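Local coordinates for protein hydrazine synthase alpha subunit (Candidatus Kuenenia stuttgartiensis, PDB 5C2V) that catalyses, within the hydrazine synthase complex, the condensation of hydroxylamine with ammonia to hydrazine, the second half-reaction of hydrazine synthesis from nitric oxide and ammonium, at residues V301-A315 / Y326-P340. Numbering follows the deposited sequence.
Sequences VESPYMNWGVGQLAA and YEKLTGKDGGLYRSP
Gln-312 bends at chi2 (-59°), which turns its amide back toward the 330-335 loop, and Thr-330 holds OG1 between its backbone N and carbonyl carbon (chi1 58°). The two groups meet there. Thr-330 OG1 donates to a lone pair of Gln-312 OE1, in the carbonyl plane, at 2.8 Å. Thr-330 OG1 also accepts from Leu-313 N at 2.8 Å, so one hydroxyl links side chain and backbone. At the other end of the amide, Gln-312 NE2 donates a hydrogen bond to Gly-335 O at 3.1 Å, tilted out of the amide plane. The methyl of Thr-330 lies over the centre of one face of the Tyr-337 ring. Leu-313 CG packs on Tyr-337 CB, and Leu-313 CD2 touches Pro-340 CG.

These residues belong to the six-bladed beta-propeller of the N-terminal domain. Strand 327-328 is the outer edge of one four-stranded blade, and strand 336-342 begins the next four-stranded sheet. The loop between them is the blade-to-blade crossing. Gly-311 and Tyr-337 join the two sheets by a single antiparallel bridge, with Tyr-337 N to Gly-311 O at 2.7 Å. Within the blade that ends in strand 327-328, Ala-315 and Glu-327 form a hydrogen-bonded pair.

Glu-302, extended beyond CG, carries its carboxylate across strand 312-315. Tyr-326 OH donates to Glu-302 OE1 at 2.8 Å, on the syn side but 21° out of the carboxylate plane. Lys-328 NZ lies at Glu-302 OE2 as a salt bridge, modelled too close for its length to be trusted. At the other end of the contact, Val-310 CG1 sits over one face of the Arg-338 guanidinium, offset toward its rim, 3.6 Å from Arg-338 NE. Arg-338 NH1 makes a salt bridge to Asp-44.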
loop_
_atom_site.group_PDB
_atom_site.type_symbol
_atom_site.label_atom_id
_atom_site.label_comp_id
_atom_site.label_asym_id
_atom_site.label_seq_id
_atom_site.Cartn_x
_atom_site.Cartn_y
_atom_site.Cartn_z
ATOM N N VAL D 301 3.265 17.074 14.255
ATOM C CA VAL D 301 2.755 17.588 12.998
ATOM C C VAL D 301 2.836 16.503 11.939
ATOM O O VAL D 301 3.925 16.009 11.614
ATOM C CB VAL D 301 3.538 18.827 12.524
ATOM C CG1 VAL D 301 3.177 19.168 11.086
ATOM C CG2 VAL D 301 3.274 20.006 13.446
ATOM N N GLU D 302 1.671 16.131 11.419
ATOM C CA GLU D 302 1.585 15.165 10.340
ATOM C C GLU D 302 1.326 15.911 9.039
ATOM O O GLU D 302 0.224 16.408 8.800
ATOM C CB GLU D 302 0.479 14.146 10.619
ATOM C CG GLU D 302 0.565 12.874 9.797
ATOM C CD GLU D 302 -0.564 11.912 10.108
ATOM O OE1 GLU D 302 -0.321 10.909 10.812
ATOM O OE2 GLU D 302 -1.698 12.161 9.648
ATOM N N SER D 303 2.355 15.984 8.205
ATOM C CA SER D 303 2.285 16.703 6.944
ATOM C C SER D 303 1.889 15.775 5.808
ATOM O O SER D 303 2.379 14.645 5.725
ATOM C CB SER D 303 3.625 17.372 6.635
ATOM O OG SER D 303 4.650 16.411 6.463
ATOM N N PRO D 304 1.005 16.259 4.923
ATOM C CA PRO D 304 0.548 15.540 3.731
ATOM C C PRO D 304 1.714 15.079 2.868
ATOM O O PRO D 304 1.680 13.990 2.295
ATOM C CB PRO D 304 -0.288 16.585 2.994
ATOM C CG PRO D 304 -0.747 17.515 4.049
ATOM C CD PRO D 304 0.375 17.586 5.037
ATOM N N TYR D 305 2.740 15.917 2.785
ATOM C CA TYR D 305 3.932 15.599 2.015
ATOM C C TYR D 305 5.109 15.354 2.953
ATOM O O TYR D 305 5.187 15.941 4.032
ATOM C CB TYR D 305 4.246 16.723 1.026
ATOM C CG TYR D 305 3.048 17.150 0.206
ATOM C CD1 TYR D 305 2.669 16.442 -0.927
ATOM C CD2 TYR D 305 2.291 18.256 0.571
ATOM C CE1 TYR D 305 1.571 16.827 -1.677
ATOM C CE2 TYR D 305 1.194 18.649 -0.171
ATOM C CZ TYR D 305 0.838 17.931 -1.294
ATOM O OH TYR D 305 -0.254 18.319 -2.035
ATOM N N MET D 306 6.017 14.481 2.532
ATOM C CA MET D 306 7.126 14.046 3.372
ATOM C C MET D 306 8.082 15.187 3.723
ATOM O O MET D 306 8.698 15.186 4.788
ATOM C CB MET D 306 7.886 12.914 2.676
ATOM C CG MET D 306 9.019 12.313 3.488
ATOM S SD MET D 306 9.678 10.808 2.743
ATOM C CE MET D 306 8.259 9.721 2.869
ATOM N N ASN D 307 8.194 16.163 2.828
ATOM C CA ASN D 307 9.149 17.252 3.004
ATOM C C ASN D 307 8.549 18.512 3.637
ATOM O O ASN D 307 9.241 19.517 3.796
ATOM C CB ASN D 307 9.782 17.609 1.658
ATOM C CG ASN D 307 11.276 17.849 1.763
ATOM O OD1 ASN D 307 11.959 17.241 2.588
ATOM N ND2 ASN D 307 11.793 18.742 0.926
ATOM N N TRP D 308 7.272 18.456 4.002
ATOM C CA TRP D 308 6.580 19.634 4.525
ATOM C C TRP D 308 6.643 19.743 6.047
ATOM O O TRP D 308 6.578 18.741 6.759
ATOM C CB TRP D 308 5.116 19.637 4.079
ATOM C CG TRP D 308 4.898 20.249 2.730
ATOM C CD1 TRP D 308 5.787 20.294 1.696
ATOM C CD2 TRP D 308 3.718 20.922 2.275
ATOM N NE1 TRP D 308 5.230 20.943 0.621
ATOM C CE2 TRP D 308 3.959 21.341 0.952
ATOM C CE3 TRP D 308 2.479 21.207 2.857
ATOM C CZ2 TRP D 308 3.009 22.028 0.200
ATOM C CZ3 TRP D 308 1.536 21.891 2.110
ATOM C CH2 TRP D 308 1.806 22.294 0.796
ATOM N N GLY D 309 6.769 20.976 6.534
ATOM C CA GLY D 309 6.818 21.242 7.961
ATOM C C GLY D 309 5.490 21.727 8.512
ATOM O O GLY D 309 5.367 22.011 9.703
ATOM N N VAL D 310 4.494 21.831 7.638
ATOM C CA VAL D 310 3.142 22.189 8.051
ATOM C C VAL D 310 2.180 21.075 7.654
ATOM O O VAL D 310 2.483 20.275 6.770
ATOM C CB VAL D 310 2.684 23.525 7.434
ATOM C CG1 VAL D 310 3.669 24.633 7.776
ATOM C CG2 VAL D 310 2.530 23.392 5.928
ATOM N N GLY D 311 1.021 21.026 8.301
ATOM C CA GLY D 311 0.109 19.911 8.126
ATOM C C GLY D 311 -0.959 19.869 9.199
ATOM O O GLY D 311 -1.345 20.903 9.744
ATOM N N GLN D 312 -1.465 18.671 9.478
ATOM C CA GLN D 312 -2.429 18.483 10.557
ATOM C C GLN D 312 -1.735 18.073 11.853
ATOM O O GLN D 312 -0.508 17.979 11.909
ATOM C CB GLN D 312 -3.474 17.438 10.165
ATOM C CG GLN D 312 -4.247 17.783 8.903
ATOM C CD GLN D 312 -4.993 19.099 9.018
ATOM O OE1 GLN D 312 -5.407 19.499 10.106
ATOM N NE2 GLN D 312 -5.168 19.780 7.892
ATOM N N LEU D 313 -2.525 17.831 12.895
ATOM C CA LEU D 313 -1.988 17.414 14.185
ATOM C C LEU D 313 -2.409 15.989 14.528
ATOM O O LEU D 313 -3.599 15.672 14.543
ATOM C CB LEU D 313 -2.439 18.369 15.294
ATOM C CG LEU D 313 -1.904 19.802 15.258
ATOM C CD1 LEU D 313 -2.418 20.592 16.452
ATOM C CD2 LEU D 313 -0.383 19.808 15.223
ATOM N N ALA D 314 -1.430 15.136 14.807
ATOM C CA ALA D 314 -1.711 13.754 15.183
ATOM C C ALA D 314 -1.117 13.440 16.551
ATOM O O ALA D 314 -0.214 14.136 17.016
ATOM C CB ALA D 314 -1.171 12.796 14.134
ATOM N N ALA D 315 -1.625 12.395 17.197
ATOM C CA ALA D 315 -1.150 12.042 18.529
ATOM C C ALA D 315 -1.148 10.538 18.789
ATOM O O ALA D 315 -2.065 9.823 18.381
ATOM C CB ALA D 315 -1.991 12.749 19.584
ATOM N N TYR D 326 -3.704 5.746 18.538
ATOM C CA TYR D 326 -3.601 6.793 17.522
ATOM C C TYR D 326 -4.892 7.598 17.413
ATOM O O TYR D 326 -5.985 7.057 17.580
ATOM C CB TYR D 326 -3.243 6.189 16.158
ATOM C CG TYR D 326 -3.103 7.206 15.042
ATOM C CD1 TYR D 326 -4.190 7.552 14.246
ATOM C CD2 TYR D 326 -1.883 7.817 14.779
ATOM C CE1 TYR D 326 -4.066 8.480 13.227
ATOM C CE2 TYR D 326 -1.750 8.746 13.761
ATOM C CZ TYR D 326 -2.845 9.072 12.988
ATOM O OH TYR D 326 -2.718 9.994 11.974
ATOM N N GLU D 327 -4.761 8.892 17.132
ATOM C CA GLU D 327 -5.924 9.755 16.948
ATOM C C GLU D 327 -5.617 10.972 16.076
ATOM O O GLU D 327 -4.463 11.380 15.940
ATOM C CB GLU D 327 -6.465 10.215 18.302
ATOM C CG GLU D 327 -5.450 10.947 19.164
ATOM C CD GLU D 327 -6.049 11.454 20.461
ATOM O OE1 GLU D 327 -7.271 11.717 20.489
ATOM O OE2 GLU D 327 -5.301 11.586 21.452
ATOM N N LYS D 328 -6.665 11.544 15.488
ATOM C CA LYS D 328 -6.546 12.750 14.676
ATOM C C LYS D 328 -7.056 13.961 15.451
ATOM O O LYS D 328 -8.236 14.036 15.792
ATOM C CB LYS D 328 -7.325 12.599 13.368
ATOM C CG LYS D 328 -6.545 12.983 12.123
ATOM C CD LYS D 328 -5.434 11.987 11.849
ATOM C CE LYS D 328 -4.766 12.263 10.514
ATOM N NZ LYS D 328 -3.748 11.228 10.185
ATOM N N LEU D 329 -6.163 14.903 15.737
ATOM C CA LEU D 329 -6.513 16.063 16.550
ATOM C C LEU D 329 -7.181 17.195 15.767
ATOM O O LEU D 329 -7.873 18.027 16.352
ATOM C CB LEU D 329 -5.262 16.600 17.251
ATOM C CG LEU D 329 -4.552 15.620 18.186
ATOM C CD1 LEU D 329 -3.334 16.268 18.827
ATOM C CD2 LEU D 329 -5.513 15.102 19.245
ATOM N N THR D 330 -6.977 17.227 14.453
ATOM C CA THR D 330 -7.416 18.359 13.631
ATOM C C THR D 330 -7.943 17.935 12.262
ATOM O O THR D 330 -8.153 16.751 12.001
ATOM C CB THR D 330 -6.271 19.373 13.399
ATOM O OG1 THR D 330 -5.164 18.711 12.774
ATOM C CG2 THR D 330 -5.812 20.005 14.707
ATOM N N GLY D 331 -8.162 18.922 11.394
ATOM C CA GLY D 331 -8.464 18.665 9.997
ATOM C C GLY D 331 -9.874 18.952 9.516
ATOM O O GLY D 331 -10.133 18.936 8.313
ATOM N N LYS D 332 -10.787 19.225 10.440
ATOM C CA LYS D 332 -12.181 19.426 10.067
ATOM C C LYS D 332 -12.488 20.873 9.675
ATOM O O LYS D 332 -13.575 21.165 9.175
ATOM C CB LYS D 332 -13.095 18.973 11.207
ATOM C CG LYS D 332 -13.412 17.485 11.159
ATOM C CD LYS D 332 -13.621 16.901 12.544
ATOM C CE LYS D 332 -12.995 15.517 12.649
ATOM N NZ LYS D 332 -12.068 15.403 13.806
ATOM N N ASP D 333 -11.543 21.778 9.919
ATOM C CA ASP D 333 -11.682 23.161 9.464
ATOM C C ASP D 333 -10.933 23.449 8.160
ATOM O O ASP D 333 -11.057 24.535 7.595
ATOM C CB ASP D 333 -11.201 24.124 10.551
ATOM C CG ASP D 333 -9.822 23.771 11.079
ATOM O OD1 ASP D 333 -8.869 23.689 10.274
ATOM O OD2 ASP D 333 -9.689 23.577 12.305
ATOM N N GLY D 334 -10.168 22.474 7.680
ATOM C CA GLY D 334 -9.383 22.649 6.468
ATOM C C GLY D 334 -8.153 23.532 6.617
ATOM O O GLY D 334 -7.465 23.813 5.636
ATOM N N GLY D 335 -7.869 23.967 7.842
ATOM C CA GLY D 335 -6.728 24.831 8.098
ATOM C C GLY D 335 -5.425 24.070 8.253
ATOM O O GLY D 335 -5.420 22.843 8.344
ATOM N N LEU D 336 -4.314 24.802 8.282
ATOM C CA LEU D 336 -2.996 24.192 8.437
ATOM C C LEU D 336 -2.388 24.484 9.808
ATOM O O LEU D 336 -2.382 25.628 10.271
ATOM C CB LEU D 336 -2.048 24.673 7.334
ATOM C CG LEU D 336 -2.362 24.208 5.911
ATOM C CD1 LEU D 336 -1.305 24.707 4.937
ATOM C CD2 LEU D 336 -2.475 22.692 5.853
ATOM N N TYR D 337 -1.873 23.437 10.446
ATOM C CA TYR D 337 -1.288 23.545 11.779
ATOM C C TYR D 337 0.216 23.296 11.759
ATOM O O TYR D 337 0.721 22.528 10.939
ATOM C CB TYR D 337 -1.955 22.556 12.739
ATOM C CG TYR D 337 -3.390 22.883 13.083
ATOM C CD1 TYR D 337 -4.422 22.596 12.199
ATOM C CD2 TYR D 337 -3.714 23.466 14.301
ATOM C CE1 TYR D 337 -5.735 22.889 12.514
ATOM C CE2 TYR D 337 -5.024 23.763 14.625
ATOM C CZ TYR D 337 -6.031 23.471 13.728
ATOM O OH TYR D 337 -7.336 23.765 14.046
ATOM N N ARG D 338 0.926 23.951 12.671
ATOM C CA ARG D 338 2.358 23.743 12.837
ATOM C C ARG D 338 2.806 24.154 14.239
ATOM O O ARG D 338 2.127 24.931 14.918
ATOM C CB ARG D 338 3.143 24.526 11.778
ATOM C CG ARG D 338 3.096 26.031 11.969
ATOM C CD ARG D 338 3.606 26.790 10.755
ATOM N NE ARG D 338 5.012 26.527 10.473
ATOM C CZ ARG D 338 5.717 27.172 9.547
ATOM N NH1 ARG D 338 5.145 28.122 8.819
ATOM N NH2 ARG D 338 6.994 26.871 9.352
ATOM N N SER D 339 3.948 23.615 14.658
ATOM C CA SER D 339 4.594 23.971 15.922
ATOM C C SER D 339 3.680 23.928 17.150
ATOM O O SER D 339 3.418 24.963 17.761
ATOM C CB SER D 339 5.210 25.366 15.803
ATOM O OG SER D 339 6.042 25.460 14.659
ATOM N N PRO D 340 3.192 22.731 17.515
ATOM C CA PRO D 340 2.374 22.618 18.729
ATOM C C PRO D 340 3.226 22.672 19.996
ATOM O O PRO D 340 4.339 22.146 19.996
ATOM C CB PRO D 340 1.710 21.251 18.569
ATOM C CG PRO D 340 2.706 20.456 17.792
ATOM C CD PRO D 340 3.385 21.426 16.856
#